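Local coordinates for protein glutamyl-tRNA(Gln) amidotransferase subunit B, mitochondrial (PDB 4N0H) that serves as the B subunit of a mitochondrial amidotransferase in budding yeast, a protein built round the GatB/GatE catalytic domain, at residues B[116-120]-B[186-191]; B[181-185]-B[236-240]; B[194-198]-B[308-312]. All blocks are in the same frame, centred on the assembly; numbering follows the deposited sequence.

Contact 1. Residues B[116-120]-B[186-191]; sequences KINLS and AFIKKY
Ile117 drives its side chain against the ring of Phe187, the two set crosswise. CB and CD1 of Ile117 each lie 3.6 Å from CE1 of Phe187, and the same CD1 reaches on to CD1 of Tyr191 at 4.1 Å. With CG turned anti to the backbone N (chi1 -179°), the Phe187 ring leans from the helix toward the strand. Leu18 and Ile20 of strand 14-23, Ile133 of strand 130-142 and Phe178, edge-to-face, also pack on it. This is alpha/beta packing: helix 181-197 lies against a mixed, largely antiparallel sheet, and the local axes of strand 116-120 and helix 186-191 pass 9.5 Å apart at 117°. The Lys190 side is partly exposed and gripped by polar bonds, while its methylene carbons pack less closely than Ile117 does on Phe187. The lysine chain runs antiparallel alongside Ile117 and Leu119, its CD 3.8 Å from CG2 of Ile117 and its CE 3.9 Å from CD2 of Leu119. A bend at chi3 (-60°) delivers NZ to the Asn118 carbonyl, where it donates a 2.8 Å hydrogen bond to O from almost straight ahead of the C=O. Asp124 takes the same ammonium group in a salt bridge.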
ATOM      1  N   LYS B 116      25.175 -23.434  -8.332  1.00 42.58           N
ATOM      2  CA  LYS B 116      26.517 -23.273  -8.874  1.00 47.63           C
ATOM      3  C   LYS B 116      26.548 -23.529 -10.373  1.00 46.09           C
ATOM      4  O   LYS B 116      25.598 -24.059 -10.946  1.00 42.93           O
ATOM      5  CB  LYS B 116      27.473 -24.250  -8.190  1.00 50.27           C
ATOM      6  CG  LYS B 116      27.163 -25.701  -8.508  1.00 53.86           C
ATOM      7  CD  LYS B 116      28.002 -26.656  -7.684  1.00 60.57           C
ATOM      8  CE  LYS B 116      27.724 -28.097  -8.088  1.00 66.16           C
ATOM      9  NZ  LYS B 116      28.397 -29.075  -7.186  1.00 70.32           N
ATOM     10  N   ILE B 117      27.657 -23.154 -11.000  1.00 50.61           N
ATOM     11  CA  ILE B 117      27.919 -23.516 -12.388  1.00 50.78           C
ATOM     12  C   ILE B 117      29.315 -24.122 -12.506  1.00 51.43           C
ATOM     13  O   ILE B 117      30.299 -23.542 -12.046  1.00 51.51           O
ATOM     14  CB  ILE B 117      27.761 -22.310 -13.344  1.00 49.93           C
ATOM     15  CG1 ILE B 117      26.283 -21.953 -13.501  1.00 46.38           C
ATOM     16  CG2 ILE B 117      28.360 -22.619 -14.704  1.00 53.32           C
ATOM     17  CD1 ILE B 117      26.004 -20.944 -14.594  1.00 48.29           C
ATOM     18  N   ASN B 118      29.390 -25.305 -13.108  1.00 48.61           N
ATOM     19  CA  ASN B 118      30.658 -26.007 -13.262  1.00 51.26           C
ATOM     20  C   ASN B 118      31.397 -25.626 -14.537  1.00 51.72           C
ATOM     21  O   ASN B 118      30.814 -25.609 -15.624  1.00 47.44           O
ATOM     22  CB  ASN B 118      30.434 -27.519 -13.216  1.00 53.88           C
ATOM     23  CG  ASN B 118      30.033 -28.000 -11.840  1.00 62.58           C
ATOM     24  OD1 ASN B 118      30.641 -27.620 -10.838  1.00 67.32           O
ATOM     25  ND2 ASN B 118      28.994 -28.829 -11.778  1.00 62.43           N
ATOM     26  N   LEU B 119      32.680 -25.316 -14.391  1.00 53.98           N
ATOM     27  CA  LEU B 119      33.537 -25.018 -15.530  1.00 55.43           C
ATOM     28  C   LEU B 119      34.660 -26.047 -15.592  1.00 58.96           C
ATOM     29  O   LEU B 119      35.197 -26.448 -14.561  1.00 57.85           O
ATOM     30  CB  LEU B 119      34.126 -23.609 -15.410  1.00 53.99           C
ATOM     31  CG  LEU B 119      33.133 -22.457 -15.226  1.00 51.87           C
ATOM     32  CD1 LEU B 119      33.869 -21.147 -14.996  1.00 54.33           C
ATOM     33  CD2 LEU B 119      32.202 -22.347 -16.423  1.00 48.28           C
ATOM     34  N   SER B 120      35.010 -26.472 -16.802  1.00 62.83           N
ATOM     35  CA  SER B 120      36.089 -27.438 -16.988  1.00 65.18           C
ATOM     36  C   SER B 120      37.028 -26.991 -18.101  1.00 64.80           C
ATOM     37  O   SER B 120      36.608 -26.308 -19.036  1.00 59.56           O
ATOM     38  CB  SER B 120      35.519 -28.820 -17.315  1.00 67.36           C
ATOM     39  OG  SER B 120      34.821 -28.805 -18.549  1.00 68.92           O
ATOM     40  N   ALA B 186      34.340 -17.478 -19.529  1.00 51.82           N
ATOM     41  CA  ALA B 186      33.730 -18.793 -19.711  1.00 46.87           C
ATOM     42  C   ALA B 186      32.367 -18.895 -19.025  1.00 45.40           C
ATOM     43  O   ALA B 186      31.461 -19.562 -19.524  1.00 44.45           O
ATOM     44  CB  ALA B 186      34.661 -19.887 -19.206  1.00 42.93           C
ATOM     45  N   PHE B 187      32.229 -18.235 -17.878  1.00 44.52           N
ATOM     46  CA  PHE B 187      30.976 -18.256 -17.127  1.00 43.21           C
ATOM     47  C   PHE B 187      29.867 -17.502 -17.861  1.00 44.95           C
ATOM     48  O   PHE B 187      28.757 -18.010 -18.020  1.00 45.97           O
ATOM     49  CB  PHE B 187      31.181 -17.663 -15.732  1.00 43.10           C
ATOM     50  CG  PHE B 187      29.942 -17.658 -14.884  1.00 44.69           C
ATOM     51  CD1 PHE B 187      29.633 -18.746 -14.082  1.00 41.56           C
ATOM     52  CD2 PHE B 187      29.088 -16.564 -14.881  1.00 44.47           C
ATOM     53  CE1 PHE B 187      28.492 -18.744 -13.296  1.00 45.78           C
ATOM     54  CE2 PHE B 187      27.945 -16.556 -14.100  1.00 43.75           C
ATOM     55  CZ  PHE B 187      27.645 -17.646 -13.307  1.00 42.58           C
ATOM     56  N   ILE B 188      30.173 -16.281 -18.289  1.00 45.47           N
ATOM     57  CA  ILE B 188      29.223 -15.457 -19.025  1.00 43.96           C
ATOM     58  C   ILE B 188      28.751 -16.186 -20.277  1.00 41.72           C
ATOM     59  O   ILE B 188      27.566 -16.182 -20.602  1.00 39.42           O
ATOM     60  CB  ILE B 188      29.852 -14.108 -19.416  1.00 45.95           C
ATOM     61  CG1 ILE B 188      30.174 -13.294 -18.161  1.00 44.97           C
ATOM     62  CG2 ILE B 188      28.930 -13.328 -20.338  1.00 44.83           C
ATOM     63  CD1 ILE B 188      30.884 -11.993 -18.446  1.00 49.70           C
ATOM     64  N   LYS B 189      29.690 -16.836 -20.957  1.00 43.17           N
ATOM     65  CA  LYS B 189      29.391 -17.602 -22.160  1.00 43.15           C
ATOM     66  C   LYS B 189      28.426 -18.749 -21.874  1.00 42.69           C
ATOM     67  O   LYS B 189      27.448 -18.938 -22.595  1.00 39.98           O
ATOM     68  CB  LYS B 189      30.685 -18.154 -22.763  1.00 48.88           C
ATOM     69  CG  LYS B 189      30.536 -18.716 -24.164  1.00 54.17           C
ATOM     70  CD  LYS B 189      31.734 -19.586 -24.526  1.00 64.69           C
ATOM     71  CE  LYS B 189      31.940 -19.659 -26.030  1.00 70.50           C
ATOM     72  NZ  LYS B 189      32.432 -18.361 -26.577  1.00 73.40           N
ATOM     73  N   LYS B 190      28.701 -19.511 -20.819  1.00 46.19           N
ATOM     74  CA  LYS B 190      27.854 -20.649 -20.471  1.00 44.90           C
ATOM     75  C   LYS B 190      26.506 -20.198 -19.909  1.00 40.97           C
ATOM     76  O   LYS B 190      25.476 -20.820 -20.173  1.00 43.16           O
ATOM     77  CB  LYS B 190      28.553 -21.585 -19.477  1.00 47.98           C
ATOM     78  CG  LYS B 190      27.756 -22.849 -19.183  1.00 53.78           C
ATOM     79  CD  LYS B 190      28.507 -23.816 -18.277  1.00 60.69           C
ATOM     80  CE  LYS B 190      29.813 -24.260 -18.906  1.00 66.62           C
ATOM     81  NZ  LYS B 190      30.309 -25.548 -18.340  1.00 69.34           N
ATOM     82  N   TYR B 191      26.514 -19.122 -19.132  1.00 37.53           N
ATOM     83  CA  TYR B 191      25.267 -18.601 -18.583  1.00 38.35           C
ATOM     84  C   TYR B 191      24.337 -18.133 -19.702  1.00 39.03           C
ATOM     85  O   TYR B 191      23.128 -18.366 -19.648  1.00 36.57           O
ATOM     86  CB  TYR B 191      25.523 -17.471 -17.588  1.00 35.92           C
ATOM     87  CG  TYR B 191      24.273 -17.037 -16.856  1.00 36.83           C
ATOM     88  CD1 TYR B 191      23.565 -17.939 -16.069  1.00 35.13           C
ATOM     89  CD2 TYR B 191      23.799 -15.735 -16.951  1.00 36.14           C
ATOM     90  CE1 TYR B 191      22.421 -17.560 -15.398  1.00 37.02           C
ATOM     91  CE2 TYR B 191      22.652 -15.342 -16.278  1.00 38.81           C
ATOM     92  CZ  TYR B 191      21.968 -16.263 -15.505  1.00 36.92           C
ATOM     93  OH  TYR B 191      20.829 -15.894 -14.831  1.00 40.05           O
TER

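Contact 2. Residues B[181-185]-B[236-240]; sequences IKQVR and INAIK
Ile236 has its CG1 anti to the carbonyl carbon, and a second turn at chi2 (-57°) folds CD1 in toward helix 181-185. Arg185 leaves its own helix extended, then bends at chi3 (-84°), which lays the guanidinium across the flank of Ile236. CG1 of Ile236 sits over one guanidinium face, 3.5 Å from NH2 of Arg185. Beside this, the two branched methyls meet: CG2 of Ile181 is 3.6 Å from CG2 of Ile236. Ile181 also overlaps Ile239 flank to flank, the two pointing opposite ways, with CG1 of Ile181 4.1 Å from CG2 of Ile239. Deeper in, Val184 and Ile239 approach tip to tip, CG1 of the valine 4.0 Å from CD1 of the isoleucine, and Phe178 packs on Val184 as well. The pairing is an antiparallel helix-helix contact between the start of helix 181-197 and the first half of helix 232-248, with local axes 10.6 Å apart at 156°. At the exposed side, Lys240 lends only its aliphatic part, CG lying 4.3 Å from CG1 of Ile181. The two segments are thus joined by dispersion forces and hydrophobic burial; since aliphatic carbon lies over the face of the arginine's guanidinium, its in-plane N-H groups are probably left to polar partners or water.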
ATOM      1  N   ILE B 181      40.564 -14.308 -15.227  1.00 67.84           N
ATOM      2  CA  ILE B 181      39.696 -13.549 -16.114  1.00 64.97           C
ATOM      3  C   ILE B 181      39.122 -14.475 -17.187  1.00 63.85           C
ATOM      4  O   ILE B 181      38.071 -14.200 -17.772  1.00 62.39           O
ATOM      5  CB  ILE B 181      40.448 -12.358 -16.759  1.00 66.87           C
ATOM      6  CG1 ILE B 181      41.215 -11.560 -15.696  1.00 69.71           C
ATOM      7  CG2 ILE B 181      39.484 -11.448 -17.501  1.00 63.28           C
ATOM      8  CD1 ILE B 181      42.681 -11.972 -15.520  1.00 69.97           C
ATOM      9  N   LYS B 182      39.815 -15.584 -17.429  1.00 62.25           N
ATOM     10  CA  LYS B 182      39.328 -16.610 -18.343  1.00 59.40           C
ATOM     11  C   LYS B 182      38.086 -17.278 -17.760  1.00 56.40           C
ATOM     12  O   LYS B 182      37.218 -17.752 -18.493  1.00 58.89           O
ATOM     13  CB  LYS B 182      40.412 -17.657 -18.608  1.00 59.03           C
ATOM     14  N   GLN B 183      38.011 -17.313 -16.433  1.00 51.71           N
ATOM     15  CA  GLN B 183      36.856 -17.875 -15.749  1.00 49.02           C
ATOM     16  C   GLN B 183      35.630 -17.002 -15.977  1.00 47.72           C
ATOM     17  O   GLN B 183      34.543 -17.507 -16.264  1.00 47.31           O
ATOM     18  CB  GLN B 183      37.136 -18.014 -14.252  1.00 50.75           C
ATOM     19  CG  GLN B 183      38.230 -19.017 -13.922  1.00 55.59           C
ATOM     20  CD  GLN B 183      38.625 -18.985 -12.460  1.00 58.16           C
ATOM     21  OE1 GLN B 183      38.145 -18.149 -11.694  1.00 55.59           O
ATOM     22  NE2 GLN B 183      39.510 -19.897 -12.065  1.00 59.47           N
ATOM     23  N   VAL B 184      35.817 -15.691 -15.851  1.00 49.41           N
ATOM     24  CA  VAL B 184      34.737 -14.730 -16.052  1.00 50.43           C
ATOM     25  C   VAL B 184      34.142 -14.860 -17.451  1.00 49.83           C
ATOM     26  O   VAL B 184      32.924 -14.911 -17.612  1.00 47.77           O
ATOM     27  CB  VAL B 184      35.220 -13.282 -15.820  1.00 49.10           C
ATOM     28  CG1 VAL B 184      34.159 -12.280 -16.261  1.00 48.63           C
ATOM     29  CG2 VAL B 184      35.585 -13.073 -14.358  1.00 49.73           C
ATOM     30  N   ARG B 185      35.010 -14.929 -18.456  1.00 52.49           N
ATOM     31  CA  ARG B 185      34.572 -15.074 -19.842  1.00 54.75           C
ATOM     32  C   ARG B 185      33.820 -16.384 -20.082  1.00 54.99           C
ATOM     33  O   ARG B 185      32.786 -16.399 -20.753  1.00 54.37           O
ATOM     34  CB  ARG B 185      35.762 -14.956 -20.803  1.00 59.18           C
ATOM     35  CG  ARG B 185      35.459 -15.422 -22.220  1.00 64.76           C
ATOM     36  CD  ARG B 185      36.585 -15.082 -23.199  1.00 74.27           C
ATOM     37  NE  ARG B 185      36.473 -13.716 -23.707  1.00 80.10           N
ATOM     38  CZ  ARG B 185      37.354 -12.749 -23.467  1.00 84.18           C
ATOM     39  NH1 ARG B 185      38.432 -12.994 -22.731  1.00 85.29           N
ATOM     40  NH2 ARG B 185      37.161 -11.537 -23.974  1.00 84.54           N
ATOM     41  N   ILE B 236      35.837  -7.652 -19.512  1.00 56.44           N
ATOM     42  CA  ILE B 236      37.176  -8.221 -19.420  1.00 59.94           C
ATOM     43  C   ILE B 236      38.247  -7.140 -19.265  1.00 63.27           C
ATOM     44  O   ILE B 236      39.170  -7.280 -18.461  1.00 63.84           O
ATOM     45  CB  ILE B 236      37.494  -9.091 -20.654  1.00 57.72           C
ATOM     46  CG1 ILE B 236      36.476 -10.227 -20.783  1.00 56.41           C
ATOM     47  CG2 ILE B 236      38.904  -9.652 -20.573  1.00 59.15           C
ATOM     48  CD1 ILE B 236      36.391 -11.119 -19.563  1.00 55.93           C
ATOM     49  N   ASN B 237      38.112  -6.059 -20.026  1.00 64.74           N
ATOM     50  CA  ASN B 237      39.087  -4.971 -19.988  1.00 67.95           C
ATOM     51  C   ASN B 237      39.039  -4.166 -18.692  1.00 64.85           C
ATOM     52  O   ASN B 237      40.078  -3.805 -18.139  1.00 63.14           O
ATOM     53  CB  ASN B 237      38.918  -4.042 -21.193  1.00 69.57           C
ATOM     54  CG  ASN B 237      39.225  -4.733 -22.507  1.00 74.14           C
ATOM     55  OD1 ASN B 237      39.811  -5.815 -22.530  1.00 76.44           O
ATOM     56  ND2 ASN B 237      38.836  -4.106 -23.612  1.00 73.82           N
ATOM     57  N   ALA B 238      37.831  -3.884 -18.213  1.00 61.44           N
ATOM     58  CA  ALA B 238      37.665  -3.157 -16.962  1.00 62.39           C
ATOM     59  C   ALA B 238      38.253  -3.949 -15.799  1.00 66.31           C
ATOM     60  O   ALA B 238      38.881  -3.382 -14.905  1.00 69.71           O
ATOM     61  CB  ALA B 238      36.199  -2.852 -16.712  1.00 59.85           C
ATOM     62  N   ILE B 239      38.050  -5.263 -15.824  1.00 66.52           N
ATOM     63  CA  ILE B 239      38.581  -6.148 -14.793  1.00 65.48           C
ATOM     64  C   ILE B 239      40.107  -6.146 -14.806  1.00 68.70           C
ATOM     65  O   ILE B 239      40.746  -6.027 -13.760  1.00 69.66           O
ATOM     66  CB  ILE B 239      38.063  -7.593 -14.970  1.00 64.36           C
ATOM     67  CG1 ILE B 239      36.577  -7.678 -14.610  1.00 60.46           C
ATOM     68  CG2 ILE B 239      38.860  -8.564 -14.113  1.00 65.79           C
ATOM     69  CD1 ILE B 239      35.986  -9.058 -14.805  1.00 58.21           C
ATOM     70  N   LYS B 240      40.683  -6.271 -15.997  1.00 71.30           N
ATOM     71  CA  LYS B 240      42.135  -6.282 -16.149  1.00 75.59           C
ATOM     72  C   LYS B 240      42.753  -4.945 -15.749  1.00 81.45           C
ATOM     73  O   LYS B 240      43.805  -4.908 -15.111  1.00 85.41           O
ATOM     74  CB  LYS B 240      42.522  -6.645 -17.583  1.00 74.21           C
ATOM     75  CG  LYS B 240      42.248  -8.098 -17.936  1.00 74.41           C
ATOM     76  CD  LYS B 240      42.158  -8.309 -19.439  1.00 75.57           C
ATOM     77  CE  LYS B 240      43.470  -7.988 -20.133  1.00 79.77           C
ATOM     78  NZ  LYS B 240      43.368  -8.175 -21.607  1.00 81.46           N
TER

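Contact 3. Residues B[194-198]-B[308-312]; sequences LVRHL and MPQLP
Leu198 forms the apolar centre with Met308 and Pro309, where the C-terminal end of helix 181-197 meets the irregular chain that follows helix 298-306. This is a helix end packed against a proline-flanked extended tail, Pro309 and Pro312 bracketing Gln310 and Leu311. CD2 of Leu198 serves several neighbours at once. It lies 3.8 Å from CE of Met308, whose chain curls back through bends at chi2 and chi3 (-74° and -75°) to bring its terminal methyl to the leucine, and it is 4.0 Å from CG of Pro309. One turn earlier on the helix, CD1 of Leu194 touches CD2 of Leu311 at 3.8 Å; the same Leu311 methyl lies more loosely against Leu198, 4.3 Å from its CD2. Helix 65-78 backs this cluster: Leu74 packs on Leu194, while Ala77 packs on both Leu198 and Met308.

Further out, His197 marks the change from apolar to polar. CD2 of Leu311 lies at the edge of its ring, near the plane and 3.9 Å from CD2 of His197, and Pro309 brings its CB to 4.0 Å from NE2 of His197. The bond to Gln310 O, with Leu311 CD2 at the ring edge, would favour this rotation of the ring. Outermost, the Gln310 amide turns back on its own segment, NE2 donating to O of Leu311. In the polar link between the segments, O of Gln310 lies almost in the ring plane of His197 and receives a 2.7 Å bond from NE2, almost straight at 170°, though the donor is tilted out of the carbonyl plane.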
ATOM      1  N   LEU B 194      22.869 -21.199 -21.284  1.00 35.59           N
ATOM      2  CA  LEU B 194      21.876 -21.783 -20.385  1.00 35.60           C
ATOM      3  C   LEU B 194      20.506 -21.097 -20.469  1.00 34.09           C
ATOM      4  O   LEU B 194      19.484 -21.765 -20.632  1.00 32.13           O
ATOM      5  CB  LEU B 194      22.375 -21.758 -18.936  1.00 34.91           C
ATOM      6  CG  LEU B 194      21.400 -22.350 -17.913  1.00 34.73           C
ATOM      7  CD1 LEU B 194      21.285 -23.856 -18.104  1.00 33.86           C
ATOM      8  CD2 LEU B 194      21.812 -22.010 -16.486  1.00 32.57           C
ATOM      9  N   VAL B 195      20.477 -19.771 -20.353  1.00 32.49           N
ATOM     10  CA  VAL B 195      19.193 -19.068 -20.350  1.00 32.53           C
ATOM     11  C   VAL B 195      18.470 -19.223 -21.689  1.00 36.43           C
ATOM     12  O   VAL B 195      17.247 -19.308 -21.728  1.00 37.37           O
ATOM     13  CB  VAL B 195      19.319 -17.572 -19.958  1.00 27.16           C
ATOM     14  CG1 VAL B 195      19.948 -17.433 -18.579  1.00 28.06           C
ATOM     15  CG2 VAL B 195      20.115 -16.798 -20.990  1.00 27.51           C
ATOM     16  N   ARG B 196      19.234 -19.286 -22.776  1.00 36.15           N
ATOM     17  CA  ARG B 196      18.660 -19.502 -24.102  1.00 39.06           C
ATOM     18  C   ARG B 196      18.152 -20.934 -24.242  1.00 37.49           C
ATOM     19  O   ARG B 196      17.102 -21.179 -24.832  1.00 39.13           O
ATOM     20  CB  ARG B 196      19.694 -19.202 -25.191  1.00 39.29           C
ATOM     21  CG  ARG B 196      20.150 -17.751 -25.239  1.00 40.99           C
ATOM     22  CD  ARG B 196      21.299 -17.556 -26.225  1.00 45.41           C
ATOM     23  NE  ARG B 196      20.915 -17.924 -27.585  1.00 51.65           N
ATOM     24  CZ  ARG B 196      20.368 -17.087 -28.464  1.00 62.38           C
ATOM     25  NH1 ARG B 196      20.141 -15.822 -28.132  1.00 64.08           N
ATOM     26  NH2 ARG B 196      20.050 -17.516 -29.679  1.00 66.30           N
ATOM     27  N   HIS B 197      18.904 -21.875 -23.687  1.00 38.66           N
ATOM     28  CA  HIS B 197      18.536 -23.283 -23.737  1.00 42.03           C
ATOM     29  C   HIS B 197      17.279 -23.561 -22.912  1.00 38.41           C
ATOM     30  O   HIS B 197      16.468 -24.416 -23.271  1.00 36.68           O
ATOM     31  CB  HIS B 197      19.695 -24.147 -23.242  1.00 48.50           C
ATOM     32  CG  HIS B 197      19.485 -25.614 -23.444  1.00 58.43           C
ATOM     33  ND1 HIS B 197      19.213 -26.163 -24.679  1.00 63.36           N
ATOM     34  CD2 HIS B 197      19.511 -26.648 -22.569  1.00 60.67           C
ATOM     35  CE1 HIS B 197      19.079 -27.472 -24.556  1.00 64.88           C
ATOM     36  NE2 HIS B 197      19.255 -27.791 -23.286  1.00 62.12           N
ATOM     37  N   LEU B 198      17.124 -22.837 -21.808  1.00 35.19           N
ATOM     38  CA  LEU B 198      15.940 -22.978 -20.963  1.00 31.15           C
ATOM     39  C   LEU B 198      14.752 -22.209 -21.530  1.00 32.95           C
ATOM     40  O   LEU B 198      13.637 -22.313 -21.018  1.00 32.54           O
ATOM     41  CB  LEU B 198      16.233 -22.491 -19.544  1.00 31.66           C
ATOM     42  CG  LEU B 198      17.277 -23.261 -18.735  1.00 31.80           C
ATOM     43  CD1 LEU B 198      17.499 -22.574 -17.391  1.00 31.52           C
ATOM     44  CD2 LEU B 198      16.836 -24.706 -18.539  1.00 33.76           C
ATOM     45  N   MET B 308      11.813 -29.716 -17.733  1.00 41.97           N
ATOM     46  CA  MET B 308      13.157 -29.247 -18.055  1.00 37.54           C
ATOM     47  C   MET B 308      13.696 -29.936 -19.301  1.00 40.07           C
ATOM     48  O   MET B 308      13.470 -31.129 -19.508  1.00 39.46           O
ATOM     49  CB  MET B 308      14.109 -29.506 -16.883  1.00 38.76           C
ATOM     50  CG  MET B 308      13.794 -28.706 -15.632  1.00 36.24           C
ATOM     51  SD  MET B 308      14.250 -26.975 -15.823  1.00 38.68           S
ATOM     52  CE  MET B 308      16.033 -27.073 -15.665  1.00 33.58           C
ATOM     53  N   PRO B 309      14.418 -29.184 -20.143  1.00 42.20           N
ATOM     54  CA  PRO B 309      15.074 -29.808 -21.293  1.00 44.56           C
ATOM     55  C   PRO B 309      16.324 -30.546 -20.828  1.00 44.84           C
ATOM     56  O   PRO B 309      16.798 -30.296 -19.717  1.00 39.42           O
ATOM     57  CB  PRO B 309      15.464 -28.607 -22.153  1.00 47.33           C
ATOM     58  CG  PRO B 309      15.693 -27.512 -21.161  1.00 45.08           C
ATOM     59  CD  PRO B 309      14.681 -27.735 -20.070  1.00 41.25           C
ATOM     60  N   GLN B 310      16.841 -31.452 -21.653  1.00 46.42           N
ATOM     61  CA  GLN B 310      18.097 -32.120 -21.343  1.00 46.03           C
ATOM     62  C   GLN B 310      19.199 -31.080 -21.217  1.00 47.55           C
ATOM     63  O   GLN B 310      19.393 -30.261 -22.114  1.00 47.15           O
ATOM     64  CB  GLN B 310      18.462 -33.126 -22.439  1.00 48.77           C
ATOM     65  CG  GLN B 310      19.824 -33.780 -22.246  1.00 51.23           C
ATOM     66  CD  GLN B 310      19.852 -34.721 -21.055  1.00 55.10           C
ATOM     67  OE1 GLN B 310      18.921 -35.499 -20.846  1.00 58.09           O
ATOM     68  NE2 GLN B 310      20.915 -34.649 -20.264  1.00 52.30           N
ATOM     69  N   LEU B 311      19.911 -31.102 -20.099  1.00 46.98           N
ATOM     70  CA  LEU B 311      21.013 -30.174 -19.891  1.00 52.29           C
ATOM     71  C   LEU B 311      22.337 -30.810 -20.315  1.00 64.12           C
ATOM     72  O   LEU B 311      22.468 -32.034 -20.304  1.00 63.72           O
ATOM     73  CB  LEU B 311      21.056 -29.721 -18.430  1.00 49.62           C
ATOM     74  CG  LEU B 311      19.948 -28.730 -18.058  1.00 50.62           C
ATOM     75  CD1 LEU B 311      19.923 -28.459 -16.559  1.00 47.99           C
ATOM     76  CD2 LEU B 311      20.125 -27.433 -18.843  1.00 52.94           C
ATOM     77  N   PRO B 312      23.316 -29.982 -20.715  1.00 72.17           N
ATOM     78  CA  PRO B 312      24.619 -30.509 -21.138  1.00 78.32           C
ATOM     79  C   PRO B 312      25.451 -31.003 -19.957  1.00 81.32           C
ATOM     80  O   PRO B 312      25.316 -30.453 -18.864  1.00 82.15           O
ATOM     81  CB  PRO B 312      25.290 -29.295 -21.784  1.00 78.99           C
ATOM     82  CG  PRO B 312      24.664 -28.122 -21.112  1.00 77.06           C
ATOM     83  CD  PRO B 312      23.236 -28.519 -20.871  1.00 74.07           C
TER

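Overall arrangement
All three contacts draw on helix 181-197, which is held at its start by contact 2, in its middle by contact 1 and at its C-terminal end by contact 3. Contact 1 is the buried one, joining the helix to the main sheet through aromatic and aliphatic groups, with a lysine at its outer side. Contact 2 is partly buried and joins two helices by aliphatic packing with an arginine laid over it; it touches contact 1 where CD1 of Leu119 lies 3.9 Å from O of Gln183. Contact 3 lies at the surface and holds residues 308-311, just before the end of the modelled chain, by apolar contacts and one histidine-carbonyl bond. The centres of contacts 2 and 3 stand about 25 Å apart.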